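Putative sortase (Streptococcus pneumoniae, PDB 2W1K) probably acts as a class C sortase, a cysteine transpeptidase that joins pilin subunits covalently into the pilus fibre of the pneumococcus. Local coordinates at residues E23-S28 with Y136-E141; V52-S57 with T97-D102; G112-P117 with P179-R184; D126-G131 with V187-V192. All blocks are in the same frame, centred on the assembly; numbering follows the deposited sequence.

Along the chain, interaction 2 is nested inside the loop closed by interaction 1, while interactions 3 and 4 cross each other and both use strand 183-196. Interactions 1 and 2 have centres 10 Å apart and touch through H27 and V56, so the loop after helix 18-34 is tied back to that helix where both meet the sortase barrel. Interaction 3 lies about 29 Å from interaction 1, centre to centre, on the opposite side of the chain's centre. A salt bridge between R114 and D126 ties it to interaction 4. In the sortase family H113, C175 and R184 would form the catalytic triad, which places interaction 3 beside the probable active site.

Interaction 1: residues E23-S28 with Y136-E141; sequences EQQNHS and YDNGQE. With MES (2-(N-morpholino)-ethanesulfonic acid), chain C.
Q25 sets its CG anti to its carbonyl carbon (chi1 -72°) and then bends at chi2, which carries its amide off helix 18-34 to N138 and E141. N138 holds its CG between the backbone N and the carbonyl carbon (chi1 56°), which folds its amide back over its own turn. The two side chains cross at about a right angle, with NE2 of Q25 3.8 Å from ND2 of N138. Both atoms are donors and do not bond each other. NE2 of Q25 instead gives a nearly straight bond (172°) to O1S of a bound MES molecule, probably from the crystallisation liquor, at 3.1 Å. ND2 of N138 meets OE1 of E141 at 2.8 Å, on the anti side of the carboxylate.

The loop belongs to the hairpin joining strands 133-137 and 141-153 of the sortase beta-barrel. D137 forms an Asx turn, its OD1 accepting from N of G139, and OD1 of the folded-back N138 forms an Asx motif with N of E141 at 3.0 Å. Glycine suits position 139 because a CB there would press on the preceding carbonyl O. OE1 of E141 is shared with the hydroxyl of Y21, one turn before Q25 on helix 18-34. Extended beyond CG, E141 brings OE2 to N4 of MES at 3.0 Å, and Q196 also bonds to OE2. R191 and the backbone N of D102 hold the same MES molecule.

Interaction 2: residues V52-S57 with T97-D102; sequences VNYQVS and TPLPLD
L99 divides its two methyls between V56 and Y54, and the V56 side is the tighter. CD1 of L99 and CG2 of V56 reach toward each other tip to tip, 3.8 Å apart, whereas CD2 of L99 comes no closer than 4.1 Å to CE2 of Y54 and meets that ring obliquely. The leucine owes this reach to its CG lying anti to the carbonyl carbon (chi1 -60°), which leaves the forked end pointing toward the other loop. The backbones remain well apart, with the CA atoms of Y54 and L99 separated by 10.1 Å, and the three side chains span the distance, with L80 and Y64 packed beside them.

The contact joins two loops over the sortase barrel: one follows helix 18-34, and the other runs between strands 91-93 and 106-111. In class C sortases the region after the N-terminal helices commonly forms a lid over the active site, and 52-57 probably lies at or near the end of it. An inverse gamma turn centred on P100, with N of L101 2.7 Å from O of L99, bends the second loop immediately beyond the leucine.

Branched aliphatic residues suit the inner side, where L80 and Y64 touch both V56 and L99. Y54 adds a flat ring lying nearly parallel to that of Y31, and its hydroxyl is hydrogen-bonded to ND1 of H93, so its polar end is satisfied within the buried site. The outer side is different in character: N53 and Q55 flank Y54 on the exposed face of the loop, and at the far end of the other segment D102 is exposed as well.

Interaction 3: residues G112-P117 with P179-R184; sequences GHRAEP and PTFNKR
F181 turns the CE1-CZ corner of its ring to the aliphatic base of R114, and the two side chains cross at a slant. CG of R114 lies 3.7 Å from CE1 of F181, and CB of R114 is 4.0 Å from CZ of F181, so two methylenes and not the charged end do the touching. The guanidinium plane of R114 is inclined by 42° to the ring and carried away from it, so it takes no part in the touch. R114 sends its CB toward F181, but the bend at chi2 (66°) leads its guanidinium off to other partners. A115 adds a looser touch, its CB 4.2 Å from CZ of F181. The phenyl ring also has the carbonyl carbon of P179 over one face, near the rim.

These loops flank what is probably the sortase active site, since the family triad would correspond to H113, C175 and R184; F181 packs on C175 as well. The backbone of F181 is left-handed (phi 60°), and a classic beta bulge follows, with N182 and K183 both facing D176. R184 secures the turn: its NH1 reaches O of F181 at 3.1 Å and O of K183 at 2.8 Å, both from above the carbonyl planes, while NH2 forms a salt bridge with D43.

The guanidinium of R114 is bonded to the carbonyl O of R123 and forms salt bridges with D126 and D176, all outside the two segments. With its polar end engaged there, the arginine can present a purely hydrocarbon surface to F181, which implies that apolar packing holds this contact.

Interaction 4: residues D126-G131 with V187-V192; sequences DQLKVG and VNFERV
Strand 187-192 runs extended through the sheet of the sortase beta-barrel, bonded through its backbone to strand 168-176 on one flank and to 141-153 on the other, while 126-131 leaves a short 3-10 turn at D126-Q127 and passes it as an irregular loop. At G131 a positive phi (101°) would jam a CB against the preceding carbonyl O, a place that calls for glycine. The two backbones do not pair, and L128 makes the link between them.

V187 and F189, two residues apart on the strand, both meet this leucine, while N188 between them bonds to D149, E151, T171 and R107. All three touching residues are buried and apolar, as suits side chains packed between a strand and the loop that covers it. With its CG anti to the carbonyl carbon (chi1 -76°), L128 sends a single methyl, CD1, into contact with both neighbours. Its side chain crosses that of V187 at a slant and that of F189 at about a right angle. Towards the valine, CD1 of L128 comes to 3.7 Å from CG1 of V187, one methyl against another. A beta-branched residue fits here because it keeps to the extended backbone of a strand and still offers a methyl to the loop.

S71 and L72 of the loop between strands 65-69 and 74-80 also touch L128, and M147 of strand 141-153 packs on V187. F189 is met at its edge: CD1 of L128 stands near the ring plane, 3.6 Å from CZ of F189.

Interaction 1: residues E23-S28 with Y136-E141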
# COMPACT_ATOMS: atom_id res chain seq x y z
N GLU A 23 12.59 3.75 -14.07
CA GLU A 23 12.73 2.33 -14.08
C GLU A 23 11.67 1.64 -13.14
O GLU A 23 11.06 0.64 -13.52
CB GLU A 23 14.15 1.99 -13.69
CG GLU A 23 14.39 0.55 -13.65
CD GLU A 23 15.84 0.21 -13.27
OE1 GLU A 23 16.50 1.01 -12.50
OE2 GLU A 23 16.33 -0.86 -13.72
N GLN A 24 11.40 2.20 -11.96
CA GLN A 24 10.32 1.62 -11.12
C GLN A 24 8.95 1.78 -11.77
O GLN A 24 8.08 0.93 -11.58
CB GLN A 24 10.21 2.28 -9.73
CG GLN A 24 11.41 2.10 -8.86
CD GLN A 24 11.49 0.72 -8.28
OE1 GLN A 24 10.77 0.44 -7.30
NE2 GLN A 24 12.37 -0.18 -8.86
N GLN A 25 8.71 2.92 -12.40
CA GLN A 25 7.49 3.10 -13.16
C GLN A 25 7.29 2.00 -14.18
O GLN A 25 6.24 1.31 -14.26
CB GLN A 25 7.54 4.52 -13.82
CG GLN A 25 7.34 5.67 -12.78
CD GLN A 25 5.92 5.88 -12.41
OE1 GLN A 25 5.06 6.25 -13.29
NE2 GLN A 25 5.60 5.67 -11.11
N ASN A 26 8.31 1.77 -15.00
CA ASN A 26 8.16 0.83 -16.09
C ASN A 26 8.10 -0.65 -15.60
O ASN A 26 7.32 -1.44 -16.08
CB ASN A 26 9.38 1.00 -16.94
CG ASN A 26 9.37 2.34 -17.75
OD1 ASN A 26 8.41 3.14 -17.72
ND2 ASN A 26 10.45 2.53 -18.50
N HIS A 27 8.95 -1.03 -14.64
CA HIS A 27 8.83 -2.34 -14.00
C HIS A 27 7.49 -2.56 -13.35
O HIS A 27 7.00 -3.73 -13.32
CB HIS A 27 9.97 -2.56 -13.00
CG HIS A 27 11.31 -2.57 -13.68
ND1 HIS A 27 12.51 -2.65 -13.00
CD2 HIS A 27 11.63 -2.52 -15.01
CE1 HIS A 27 13.51 -2.63 -13.88
NE2 HIS A 27 13.00 -2.57 -15.10
N SER A 28 6.93 -1.50 -12.72
CA SER A 28 5.62 -1.65 -12.11
C SER A 28 4.50 -1.82 -13.17
O SER A 28 3.55 -2.61 -12.98
CB SER A 28 5.26 -0.39 -11.23
OG SER A 28 6.20 -0.22 -10.15
N TYR A 136 0.37 8.73 -0.67
CA TYR A 136 1.24 7.67 -1.02
C TYR A 136 2.42 8.28 -1.76
O TYR A 136 2.26 8.91 -2.78
CB TYR A 136 0.46 6.60 -1.91
CG TYR A 136 1.38 5.51 -2.32
CD1 TYR A 136 1.65 4.44 -1.46
CD2 TYR A 136 2.07 5.55 -3.55
CE1 TYR A 136 2.57 3.42 -1.79
CE2 TYR A 136 3.02 4.56 -3.88
CZ TYR A 136 3.24 3.50 -3.02
OH TYR A 136 4.21 2.57 -3.28
N ASP A 137 3.65 8.02 -1.34
CA ASP A 137 4.77 8.66 -2.00
C ASP A 137 5.62 7.66 -2.80
O ASP A 137 6.14 6.68 -2.19
CB ASP A 137 5.57 9.38 -0.91
CG ASP A 137 6.69 10.22 -1.45
OD1 ASP A 137 7.02 10.15 -2.67
OD2 ASP A 137 7.28 10.97 -0.61
N ASN A 138 5.72 7.83 -4.13
CA ASN A 138 6.45 6.85 -4.98
C ASN A 138 7.84 7.36 -5.23
O ASN A 138 8.59 6.81 -6.07
CB ASN A 138 5.80 6.56 -6.35
CG ASN A 138 5.55 7.81 -7.22
OD1 ASN A 138 6.23 8.80 -7.18
ND2 ASN A 138 4.56 7.71 -8.02
N GLY A 139 8.18 8.43 -4.52
CA GLY A 139 9.50 9.04 -4.73
C GLY A 139 9.49 10.43 -5.26
O GLY A 139 10.01 11.36 -4.61
N GLN A 140 8.91 10.59 -6.45
CA GLN A 140 8.77 11.89 -7.16
C GLN A 140 7.41 12.49 -7.17
O GLN A 140 7.26 13.59 -7.65
CB GLN A 140 9.11 11.71 -8.66
CG GLN A 140 10.37 10.93 -8.85
CD GLN A 140 11.62 11.77 -8.87
OE1 GLN A 140 12.67 11.40 -8.31
NE2 GLN A 140 11.57 12.85 -9.57
N GLU A 141 6.41 11.72 -6.73
CA GLU A 141 5.03 12.15 -6.70
C GLU A 141 4.36 11.70 -5.37
O GLU A 141 4.66 10.60 -4.84
CB GLU A 141 4.25 11.44 -7.79
CG GLU A 141 4.90 11.63 -9.16
CD GLU A 141 4.21 10.83 -10.24
OE1 GLU A 141 4.29 9.57 -10.12
OE2 GLU A 141 3.57 11.39 -11.20
O1 MES C . 3.01 11.62 -15.20
C2 MES C . 1.93 11.71 -14.26
C3 MES C . 1.60 10.38 -13.54
N4 MES C . 2.76 9.49 -13.36
C5 MES C . 3.93 9.59 -14.25
C6 MES C . 4.20 11.06 -14.65
C7 MES C . 2.69 8.35 -12.43
C8 MES C . 1.49 8.23 -11.49
S MES C . 1.38 6.61 -10.92
O1S MES C . 2.63 6.30 -10.39
O2S MES C . 0.37 6.65 -9.79
O3S MES C . 0.90 5.78 -12.02

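Interaction 2: residues V52-S57 with T97-D102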
# COMPACT_ATOMS: atom_id res chain seq x y z
N VAL A 52 7.31 -15.29 -4.34
CA VAL A 52 7.04 -14.16 -5.17
C VAL A 52 8.25 -13.61 -5.89
O VAL A 52 9.32 -13.53 -5.34
CB VAL A 52 6.29 -13.04 -4.39
CG1 VAL A 52 5.79 -11.97 -5.38
CG2 VAL A 52 5.05 -13.59 -3.65
N ASN A 53 8.10 -13.24 -7.14
CA ASN A 53 9.17 -12.49 -7.79
C ASN A 53 8.57 -11.34 -8.52
O ASN A 53 8.11 -11.48 -9.65
CB ASN A 53 9.99 -13.37 -8.76
CG ASN A 53 9.22 -14.64 -9.23
OD1 ASN A 53 9.58 -15.82 -8.87
ND2 ASN A 53 8.16 -14.42 -10.08
N TYR A 54 8.54 -10.19 -7.87
CA TYR A 54 8.01 -9.01 -8.49
C TYR A 54 8.86 -8.53 -9.66
O TYR A 54 8.32 -7.99 -10.60
CB TYR A 54 7.90 -7.88 -7.47
CG TYR A 54 6.71 -7.96 -6.56
CD1 TYR A 54 6.72 -8.84 -5.49
CD2 TYR A 54 5.59 -7.08 -6.72
CE1 TYR A 54 5.65 -8.88 -4.58
CE2 TYR A 54 4.54 -7.12 -5.83
CZ TYR A 54 4.55 -8.02 -4.77
OH TYR A 54 3.51 -8.06 -3.84
N GLN A 55 10.18 -8.71 -9.59
CA GLN A 55 11.09 -8.18 -10.63
C GLN A 55 10.85 -6.67 -10.84
O GLN A 55 10.75 -6.16 -11.98
CB GLN A 55 10.95 -8.92 -11.98
CG GLN A 55 11.03 -10.38 -11.82
CD GLN A 55 11.09 -11.18 -13.12
OE1 GLN A 55 10.39 -10.89 -14.09
NE2 GLN A 55 11.91 -12.26 -13.12
N VAL A 56 10.65 -5.96 -9.76
CA VAL A 56 10.47 -4.50 -9.88
C VAL A 56 11.86 -3.88 -9.44
O VAL A 56 12.44 -3.02 -10.10
CB VAL A 56 9.25 -3.99 -8.99
CG1 VAL A 56 9.31 -2.49 -8.73
CG2 VAL A 56 7.86 -4.54 -9.57
N SER A 57 12.44 -4.45 -8.39
CA SER A 57 13.76 -3.95 -7.93
C SER A 57 14.80 -5.09 -7.96
O SER A 57 14.41 -6.27 -7.82
CB SER A 57 13.64 -3.46 -6.45
OG SER A 57 14.94 -2.94 -6.09
N THR A 97 -2.27 -8.49 -6.71
CA THR A 97 -3.06 -7.22 -6.94
C THR A 97 -2.10 -6.20 -7.59
O THR A 97 -0.88 -6.23 -7.37
CB THR A 97 -3.69 -6.63 -5.67
OG1 THR A 97 -2.66 -6.07 -4.84
CG2 THR A 97 -4.48 -7.80 -4.93
N PRO A 98 -2.66 -5.30 -8.42
CA PRO A 98 -1.80 -4.34 -9.07
C PRO A 98 -1.02 -3.47 -8.08
O PRO A 98 -1.46 -3.14 -6.95
CB PRO A 98 -2.79 -3.54 -9.99
CG PRO A 98 -4.16 -3.64 -9.19
CD PRO A 98 -4.09 -5.15 -8.77
N LEU A 99 0.12 -3.05 -8.52
CA LEU A 99 0.82 -1.92 -7.84
C LEU A 99 0.00 -0.61 -8.06
O LEU A 99 -0.77 -0.47 -9.05
CB LEU A 99 2.27 -1.78 -8.39
CG LEU A 99 3.05 -3.09 -8.12
CD1 LEU A 99 4.39 -3.16 -9.00
CD2 LEU A 99 3.51 -3.21 -6.61
N PRO A 100 0.19 0.36 -7.16
CA PRO A 100 -0.73 1.51 -7.12
C PRO A 100 -0.43 2.57 -8.22
O PRO A 100 0.10 3.63 -7.95
CB PRO A 100 -0.51 2.07 -5.66
CG PRO A 100 1.00 1.73 -5.46
CD PRO A 100 1.04 0.29 -5.92
N LEU A 101 -0.72 2.24 -9.49
CA LEU A 101 -0.43 3.19 -10.57
C LEU A 101 -1.74 3.75 -11.08
O LEU A 101 -2.77 3.26 -10.73
CB LEU A 101 0.26 2.49 -11.75
CG LEU A 101 1.52 1.73 -11.46
CD1 LEU A 101 1.98 1.06 -12.81
CD2 LEU A 101 2.60 2.68 -10.98
N ASP A 102 -1.68 4.76 -11.93
CA ASP A 102 -2.86 5.34 -12.47
C ASP A 102 -3.64 4.40 -13.43
O ASP A 102 -3.13 3.41 -13.87
CB ASP A 102 -2.46 6.63 -13.08
CG ASP A 102 -1.47 6.43 -14.23
OD1 ASP A 102 -1.48 5.33 -14.89
OD2 ASP A 102 -0.69 7.41 -14.47

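Interaction 3: residues G112-P117 with P179-R184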
# COMPACT_ATOMS: atom_id res chain seq x y z
N GLY A 112 -1.38 -4.80 6.49
CA GLY A 112 -0.56 -4.54 7.65
C GLY A 112 -1.13 -5.16 8.89
O GLY A 112 -2.38 -5.35 8.99
N HIS A 113 -0.23 -5.44 9.86
CA HIS A 113 -0.66 -6.02 11.16
C HIS A 113 -1.56 -5.21 12.04
O HIS A 113 -1.53 -3.95 12.02
CB HIS A 113 0.54 -6.45 11.96
CG HIS A 113 1.14 -7.71 11.47
ND1 HIS A 113 0.35 -8.83 11.20
CD2 HIS A 113 2.43 -8.09 11.34
CE1 HIS A 113 1.15 -9.84 10.90
NE2 HIS A 113 2.42 -9.42 11.01
N ARG A 114 -2.38 -5.93 12.80
CA ARG A 114 -3.39 -5.30 13.68
C ARG A 114 -2.83 -5.07 15.10
O ARG A 114 -3.12 -4.03 15.75
CB ARG A 114 -4.61 -6.19 13.81
CG ARG A 114 -5.78 -5.44 14.43
CD ARG A 114 -6.18 -4.37 13.44
NE ARG A 114 -7.31 -3.53 13.87
CZ ARG A 114 -8.63 -3.80 13.76
NH1 ARG A 114 -9.12 -5.00 13.30
NH2 ARG A 114 -9.47 -2.87 14.20
N ALA A 115 -2.04 -6.01 15.56
CA ALA A 115 -1.51 -6.03 16.92
C ALA A 115 -0.14 -6.76 16.99
O ALA A 115 0.07 -7.61 17.84
CB ALA A 115 -2.51 -6.73 17.81
N GLU A 116 0.71 -6.52 16.03
CA GLU A 116 2.12 -6.84 16.03
C GLU A 116 2.84 -6.35 17.31
O GLU A 116 2.67 -5.21 17.69
CB GLU A 116 2.76 -6.14 14.76
CG GLU A 116 4.25 -6.02 14.77
CD GLU A 116 4.88 -7.37 14.52
OE1 GLU A 116 4.10 -8.36 14.28
OE2 GLU A 116 6.12 -7.46 14.56
N PRO A 117 3.67 -7.22 17.94
CA PRO A 117 4.18 -6.92 19.23
C PRO A 117 4.88 -5.57 19.29
O PRO A 117 4.95 -4.99 20.35
CB PRO A 117 5.16 -8.08 19.52
CG PRO A 117 4.54 -9.19 18.88
CD PRO A 117 4.09 -8.59 17.55
N PRO A 179 -9.28 -10.40 19.75
CA PRO A 179 -8.01 -11.08 19.40
C PRO A 179 -8.16 -12.29 18.46
O PRO A 179 -7.19 -13.04 18.25
CB PRO A 179 -7.55 -11.64 20.73
CG PRO A 179 -8.94 -12.30 21.27
CD PRO A 179 -9.98 -11.14 20.86
N THR A 180 -9.35 -12.46 17.92
CA THR A 180 -9.71 -13.65 17.24
C THR A 180 -9.13 -13.66 15.86
O THR A 180 -8.70 -14.71 15.43
CB THR A 180 -11.21 -13.68 17.08
OG1 THR A 180 -11.82 -13.50 18.37
CG2 THR A 180 -11.64 -15.01 16.62
N PHE A 181 -9.21 -12.53 15.15
CA PHE A 181 -8.50 -12.32 13.92
C PHE A 181 -8.89 -13.34 12.90
O PHE A 181 -8.09 -13.75 12.11
CB PHE A 181 -6.97 -12.36 14.13
CG PHE A 181 -6.46 -11.21 14.96
CD1 PHE A 181 -7.06 -9.98 14.82
CD2 PHE A 181 -5.42 -11.34 15.82
CE1 PHE A 181 -6.64 -8.92 15.49
CE2 PHE A 181 -5.03 -10.27 16.57
CZ PHE A 181 -5.65 -9.04 16.35
N ASN A 182 -10.12 -13.77 12.96
CA ASN A 182 -10.50 -14.77 12.08
C ASN A 182 -11.17 -14.17 10.84
O ASN A 182 -11.62 -14.89 9.93
CB ASN A 182 -11.39 -15.76 12.81
CG ASN A 182 -12.71 -15.19 13.23
OD1 ASN A 182 -12.83 -14.07 13.80
ND2 ASN A 182 -13.75 -16.00 13.02
N LYS A 183 -11.21 -12.85 10.80
CA LYS A 183 -11.74 -12.13 9.61
C LYS A 183 -10.74 -11.12 9.05
O LYS A 183 -9.61 -11.00 9.52
CB LYS A 183 -13.12 -11.51 9.95
CG LYS A 183 -14.09 -12.65 10.30
CD LYS A 183 -15.48 -12.19 10.52
CE LYS A 183 -16.42 -13.37 10.67
NZ LYS A 183 -17.75 -12.86 11.18
N ARG A 184 -11.12 -10.45 7.96
CA ARG A 184 -10.19 -9.45 7.42
C ARG A 184 -11.02 -8.20 7.27
O ARG A 184 -12.08 -8.25 6.65
CB ARG A 184 -9.61 -9.86 6.09
CG ARG A 184 -9.02 -11.23 6.09
CD ARG A 184 -7.69 -11.17 6.85
NE ARG A 184 -7.07 -12.48 6.89
CZ ARG A 184 -7.08 -13.30 7.96
NH1 ARG A 184 -7.70 -12.99 9.13
NH2 ARG A 184 -6.45 -14.44 7.87

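Interaction 4: residues D126-G131 with V187-V192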
# COMPACT_ATOMS: atom_id res chain seq x y z
N ASP A 126 -10.01 0.87 11.90
CA ASP A 126 -11.50 0.84 12.10
C ASP A 126 -12.03 2.25 12.46
O ASP A 126 -13.22 2.51 12.38
CB ASP A 126 -11.90 -0.15 13.20
CG ASP A 126 -11.21 0.15 14.52
OD1 ASP A 126 -9.99 0.03 14.64
OD2 ASP A 126 -11.87 0.56 15.45
N GLN A 127 -11.13 3.15 12.84
CA GLN A 127 -11.48 4.55 13.09
C GLN A 127 -11.70 5.51 11.89
O GLN A 127 -12.21 6.61 12.09
CB GLN A 127 -10.36 5.10 13.91
CG GLN A 127 -10.41 4.59 15.31
CD GLN A 127 -9.24 5.04 16.14
OE1 GLN A 127 -8.90 4.39 17.12
NE2 GLN A 127 -8.59 6.15 15.74
N LEU A 128 -11.25 5.10 10.69
CA LEU A 128 -11.29 5.90 9.51
C LEU A 128 -12.72 6.19 9.15
O LEU A 128 -13.58 5.27 9.24
CB LEU A 128 -10.62 5.14 8.36
CG LEU A 128 -9.09 5.12 8.44
CD1 LEU A 128 -8.51 4.02 7.49
CD2 LEU A 128 -8.60 6.54 8.15
N LYS A 129 -12.98 7.45 8.74
CA LYS A 129 -14.33 7.93 8.38
C LYS A 129 -14.21 8.29 6.92
O LYS A 129 -13.10 8.59 6.48
CB LYS A 129 -14.65 9.22 9.11
CG LYS A 129 -14.67 9.15 10.66
CD LYS A 129 -16.02 8.61 11.26
CE LYS A 129 -15.85 8.16 12.79
NZ LYS A 129 -17.09 8.25 13.69
N VAL A 130 -15.34 8.29 6.19
CA VAL A 130 -15.38 8.51 4.76
C VAL A 130 -14.74 9.91 4.52
O VAL A 130 -15.04 10.84 5.25
CB VAL A 130 -16.83 8.55 4.31
CG1 VAL A 130 -16.97 9.06 2.87
CG2 VAL A 130 -17.54 7.18 4.54
N GLY A 131 -13.85 10.06 3.55
CA GLY A 131 -13.20 11.37 3.29
C GLY A 131 -11.78 11.44 3.88
O GLY A 131 -10.95 12.23 3.43
N VAL A 187 -10.49 -1.59 4.11
CA VAL A 187 -10.83 -0.21 4.01
C VAL A 187 -10.41 0.28 2.59
O VAL A 187 -9.23 0.24 2.23
CB VAL A 187 -10.07 0.61 5.14
CG1 VAL A 187 -10.56 2.03 5.13
CG2 VAL A 187 -10.29 -0.02 6.59
N ASN A 188 -11.38 0.69 1.76
CA ASN A 188 -11.18 1.14 0.38
C ASN A 188 -11.01 2.63 0.29
O ASN A 188 -11.75 3.41 0.96
CB ASN A 188 -12.30 0.63 -0.53
CG ASN A 188 -12.50 -0.88 -0.34
OD1 ASN A 188 -11.54 -1.62 -0.44
ND2 ASN A 188 -13.68 -1.30 0.11
N PHE A 189 -10.05 3.03 -0.53
CA PHE A 189 -9.78 4.43 -0.72
C PHE A 189 -9.81 4.73 -2.23
O PHE A 189 -9.29 3.92 -2.99
CB PHE A 189 -8.34 4.71 -0.27
CG PHE A 189 -8.16 4.75 1.22
CD1 PHE A 189 -8.04 3.55 1.97
CD2 PHE A 189 -8.06 5.98 1.90
CE1 PHE A 189 -7.86 3.59 3.39
CE2 PHE A 189 -7.85 6.02 3.30
CZ PHE A 189 -7.74 4.82 4.02
N GLU A 190 -10.37 5.88 -2.67
CA GLU A 190 -10.38 6.20 -4.09
C GLU A 190 -9.31 7.29 -4.33
O GLU A 190 -9.11 8.20 -3.51
CB GLU A 190 -11.77 6.69 -4.60
CG GLU A 190 -11.79 6.72 -6.14
CD GLU A 190 -13.20 7.03 -6.79
OE1 GLU A 190 -14.09 7.37 -6.01
OE2 GLU A 190 -13.37 6.94 -8.04
N ARG A 191 -8.64 7.19 -5.47
CA ARG A 191 -7.62 8.10 -5.81
C ARG A 191 -8.20 9.42 -6.14
O ARG A 191 -9.18 9.49 -6.94
CB ARG A 191 -6.87 7.62 -7.02
CG ARG A 191 -5.78 8.66 -7.44
CD ARG A 191 -4.94 8.03 -8.68
NE ARG A 191 -4.15 6.85 -8.28
CZ ARG A 191 -2.88 6.63 -8.70
NH1 ARG A 191 -2.29 7.43 -9.65
NH2 ARG A 191 -2.21 5.63 -8.21
N VAL A 192 -7.58 10.46 -5.59
CA VAL A 192 -8.01 11.83 -5.88
C VAL A 192 -7.11 12.70 -6.83
O VAL A 192 -7.60 13.43 -7.70
CB VAL A 192 -8.30 12.54 -4.45
CG1 VAL A 192 -8.18 13.95 -4.50
CG2 VAL A 192 -9.60 12.08 -3.92